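Local coordinates for cell surface protein (Putative S-layer protein) (Clostridioides difficile R20291, PDB 5NJL) that is a putative S-layer protein of the bacterial cell surface that shows cell adhesion in vitro and probably acts as an adhesin, at residues 259-264 with 271-276. Residues are numbered along the deposited sequence; the frame is centred on the assembly and turned at random.
Sequences KFTIKY and AIELTV
Phe260 pairs with Val276, Ile262 with Leu274 and Tyr264 with Ile272 as the hydrogen-bonded positions of an antiparallel beta hairpin, whose strands form the middle of a mixed four-stranded sheet between strands 215-219 and 243-245. Six nearly straight backbone bonds fix this register, the straightest running from Leu274 N to Ile262 O at 2.8 Å. The same three pairs send their side chains to one face of the sheet, where helix 281-291 packs on Phe260 and Ile262. Both aromatic residues place CG between backbone N and carbonyl carbon (chi1 76° for Phe260), and each ring reaches over toward the partner strand. Val276 thereby lies alongside Phe260, with Val276 CB 3.5 Å from Phe260 CE1. Val276 CG2 sits over the face of the Phe260 ring, 4.3 Å from its centroid. Ile272 makes the equivalent CH-pi contact with Tyr264: Ile272 CB stands 16° off the ring normal, while Ile272 CG2 approaches Tyr264 CE1 to 3.6 Å. Ile262 CD1 extends diagonally to Val276 CG2 at 3.9 Å, joining neighbouring pairs. The face carrying Thr261, Lys263, Glu273 and Thr275 is more polar. Here Glu273 has CG anti to its backbone N (chi1 -172°) and leans across to the extended chain of Lys263. Their charged ends do not form a salt bridge with each other; Glu273 OE1 pairs with Lys212 and Lys263 NZ with Glu72. The Lys263 methylene CE comes closest to the carboxylate, 3.0 Å from Glu273 OE2, with Lys263 NZ 4.0 Å from that oxygen.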
ATOM      1  N   LYS A 259      21.792   2.194 -14.963  1.00 78.68           N
ATOM      2  CA  LYS A 259      21.652   3.495 -15.658  1.00 71.76           C
ATOM      3  C   LYS A 259      22.246   4.709 -14.957  1.00 68.31           C
ATOM      4  O   LYS A 259      22.472   4.694 -13.747  1.00 66.08           O
ATOM      5  CB  LYS A 259      20.202   3.793 -16.084  1.00 74.14           C
ATOM      6  CG  LYS A 259      19.102   3.603 -15.051  1.00 77.57           C
ATOM      7  CD  LYS A 259      17.783   3.319 -15.772  1.00 82.78           C
ATOM      8  CE  LYS A 259      16.624   3.038 -14.830  1.00 85.35           C
ATOM      9  NZ  LYS A 259      15.903   4.283 -14.442  1.00 87.15           N
ATOM     10  N   PHE A 260      22.543   5.737 -15.762  1.00 62.31           N
ATOM     11  CA  PHE A 260      22.823   7.091 -15.277  1.00 56.50           C
ATOM     12  C   PHE A 260      22.071   8.117 -16.145  1.00 54.52           C
ATOM     13  O   PHE A 260      21.521   7.780 -17.203  1.00 49.03           O
ATOM     14  CB  PHE A 260      24.330   7.383 -15.192  1.00 54.61           C
ATOM     15  CG  PHE A 260      25.004   7.649 -16.527  1.00 57.62           C
ATOM     16  CD1 PHE A 260      25.368   6.596 -17.370  1.00 59.69           C
ATOM     17  CD2 PHE A 260      25.312   8.948 -16.923  1.00 55.31           C
ATOM     18  CE1 PHE A 260      26.004   6.832 -18.591  1.00 58.61           C
ATOM     19  CE2 PHE A 260      25.943   9.192 -18.139  1.00 57.45           C
ATOM     20  CZ  PHE A 260      26.288   8.132 -18.975  1.00 56.05           C
ATOM     21  N   THR A 261      22.008   9.351 -15.663  1.00 51.18           N
ATOM     22  CA  THR A 261      21.268  10.402 -16.355  1.00 50.49           C
ATOM     23  C   THR A 261      22.203  11.562 -16.635  1.00 44.50           C
ATOM     24  O   THR A 261      23.125  11.827 -15.863  1.00 42.74           O
ATOM     25  CB  THR A 261      20.064  10.916 -15.528  1.00 51.03           C
ATOM     26  OG1 THR A 261      20.530  11.397 -14.264  1.00 48.64           O
ATOM     27  CG2 THR A 261      19.048   9.818 -15.322  1.00 51.95           C
ATOM     28  N   ILE A 262      21.960  12.232 -17.759  1.00 41.36           N
ATOM     29  CA  ILE A 262      22.635  13.483 -18.076  1.00 41.80           C
ATOM     30  C   ILE A 262      21.530  14.484 -18.296  1.00 35.95           C
ATOM     31  O   ILE A 262      20.682  14.287 -19.169  1.00 36.60           O
ATOM     32  CB  ILE A 262      23.466  13.424 -19.388  1.00 44.43           C
ATOM     33  CG1 ILE A 262      24.216  12.100 -19.508  1.00 49.36           C
ATOM     34  CG2 ILE A 262      24.419  14.621 -19.471  1.00 43.39           C
ATOM     35  CD1 ILE A 262      24.480  11.695 -20.942  1.00 54.64           C
ATOM     36  N   LYS A 263      21.511  15.517 -17.472  1.00 37.98           N
ATOM     37  CA  LYS A 263      20.644  16.669 -17.709  1.00 39.67           C
ATOM     38  C   LYS A 263      21.515  17.686 -18.424  1.00 38.24           C
ATOM     39  O   LYS A 263      22.659  17.913 -18.026  1.00 36.20           O
ATOM     40  CB  LYS A 263      20.118  17.255 -16.402  1.00 42.58           C
ATOM     41  CG  LYS A 263      19.187  16.309 -15.655  1.00 47.02           C
ATOM     42  CD  LYS A 263      18.601  16.926 -14.380  1.00 50.75           C
ATOM     43  CE  LYS A 263      17.465  16.053 -13.840  1.00 55.27           C
ATOM     44  NZ  LYS A 263      16.592  16.671 -12.790  1.00 59.64           N
ATOM     45  N   TYR A 264      20.978  18.289 -19.476  1.00 35.71           N
ATOM     46  CA  TYR A 264      21.679  19.367 -20.164  1.00 33.69           C
ATOM     47  C   TYR A 264      20.705  20.251 -20.924  1.00 32.91           C
ATOM     48  O   TYR A 264      19.546  19.870 -21.169  1.00 30.92           O
ATOM     49  CB  TYR A 264      22.754  18.796 -21.102  1.00 33.69           C
ATOM     50  CG  TYR A 264      22.230  18.060 -22.316  1.00 34.70           C
ATOM     51  CD1 TYR A 264      21.886  16.718 -22.243  1.00 34.75           C
ATOM     52  CD2 TYR A 264      22.098  18.704 -23.555  1.00 32.92           C
ATOM     53  CE1 TYR A 264      21.430  16.037 -23.354  1.00 36.65           C
ATOM     54  CE2 TYR A 264      21.636  18.024 -24.674  1.00 32.65           C
ATOM     55  CZ  TYR A 264      21.299  16.696 -24.563  1.00 35.53           C
ATOM     56  OH  TYR A 264      20.848  15.991 -25.645  1.00 36.37           O
ATOM     57  N   ALA A 271      15.561  22.110 -22.239  1.00 29.35           N
ATOM     58  CA  ALA A 271      15.988  21.264 -21.118  1.00 29.44           C
ATOM     59  C   ALA A 271      15.786  19.789 -21.471  1.00 29.92           C
ATOM     60  O   ALA A 271      14.648  19.345 -21.788  1.00 31.73           O
ATOM     61  CB  ALA A 271      15.167  21.608 -19.885  1.00 32.07           C
ATOM     62  N   ILE A 272      16.872  19.030 -21.428  1.00 27.90           N
ATOM     63  CA  ILE A 272      16.877  17.632 -21.809  1.00 29.75           C
ATOM     64  C   ILE A 272      17.322  16.810 -20.607  1.00 31.66           C
ATOM     65  O   ILE A 272      18.206  17.230 -19.851  1.00 31.72           O
ATOM     66  CB  ILE A 272      17.869  17.362 -22.958  1.00 31.02           C
ATOM     67  CG1 ILE A 272      17.612  18.284 -24.160  1.00 31.24           C
ATOM     68  CG2 ILE A 272      17.874  15.885 -23.351  1.00 32.46           C
ATOM     69  CD1 ILE A 272      16.252  18.191 -24.797  1.00 32.39           C
ATOM     70  N   GLU A 273      16.713  15.636 -20.434  1.00 34.03           N
ATOM     71  CA  GLU A 273      17.305  14.625 -19.574  1.00 37.40           C
ATOM     72  C   GLU A 273      17.363  13.303 -20.285  1.00 37.06           C
ATOM     73  O   GLU A 273      16.338  12.707 -20.649  1.00 35.77           O
ATOM     74  CB  GLU A 273      16.587  14.435 -18.243  1.00 41.93           C
ATOM     75  CG  GLU A 273      17.395  13.510 -17.347  1.00 46.74           C
ATOM     76  CD  GLU A 273      16.597  12.960 -16.190  1.00 54.46           C
ATOM     77  OE1 GLU A 273      15.686  12.133 -16.443  1.00 58.35           O
ATOM     78  OE2 GLU A 273      16.900  13.351 -15.050  1.00 52.51           O
ATOM     79  N   LEU A 274      18.586  12.831 -20.428  1.00 38.13           N
ATOM     80  CA  LEU A 274      18.873  11.658 -21.193  1.00 42.45           C
ATOM     81  C   LEU A 274      19.241  10.570 -20.189  1.00 41.29           C
ATOM     82  O   LEU A 274      20.162  10.742 -19.400  1.00 40.98           O
ATOM     83  CB  LEU A 274      20.050  11.963 -22.119  1.00 45.70           C
ATOM     84  CG  LEU A 274      20.382  10.958 -23.211  1.00 50.44           C
ATOM     85  CD1 LEU A 274      19.137  10.499 -23.962  1.00 52.13           C
ATOM     86  CD2 LEU A 274      21.400  11.594 -24.156  1.00 51.32           C
ATOM     87  N   THR A 275      18.501   9.472 -20.228  1.00 45.44           N
ATOM     88  CA  THR A 275      18.831   8.289 -19.443  1.00 49.63           C
ATOM     89  C   THR A 275      19.697   7.364 -20.307  1.00 48.42           C
ATOM     90  O   THR A 275      19.331   7.028 -21.431  1.00 47.07           O
ATOM     91  CB  THR A 275      17.544   7.588 -18.974  1.00 52.48           C
ATOM     92  OG1 THR A 275      16.774   8.512 -18.191  1.00 53.14           O
ATOM     93  CG2 THR A 275      17.858   6.370 -18.129  1.00 55.92           C
ATOM     94  N   VAL A 276      20.865   7.002 -19.790  1.00 49.07           N
ATOM     95  CA  VAL A 276      21.768   6.075 -20.475  1.00 54.62           C
ATOM     96  C   VAL A 276      21.802   4.742 -19.703  1.00 57.82           C
ATOM     97  O   VAL A 276      22.365   4.674 -18.600  1.00 55.46           O
ATOM     98  CB  VAL A 276      23.184   6.660 -20.583  1.00 51.38           C
ATOM     99  CG1 VAL A 276      24.091   5.717 -21.386  1.00 50.52           C
ATOM    100  CG2 VAL A 276      23.139   8.059 -21.199  1.00 48.14           C
TER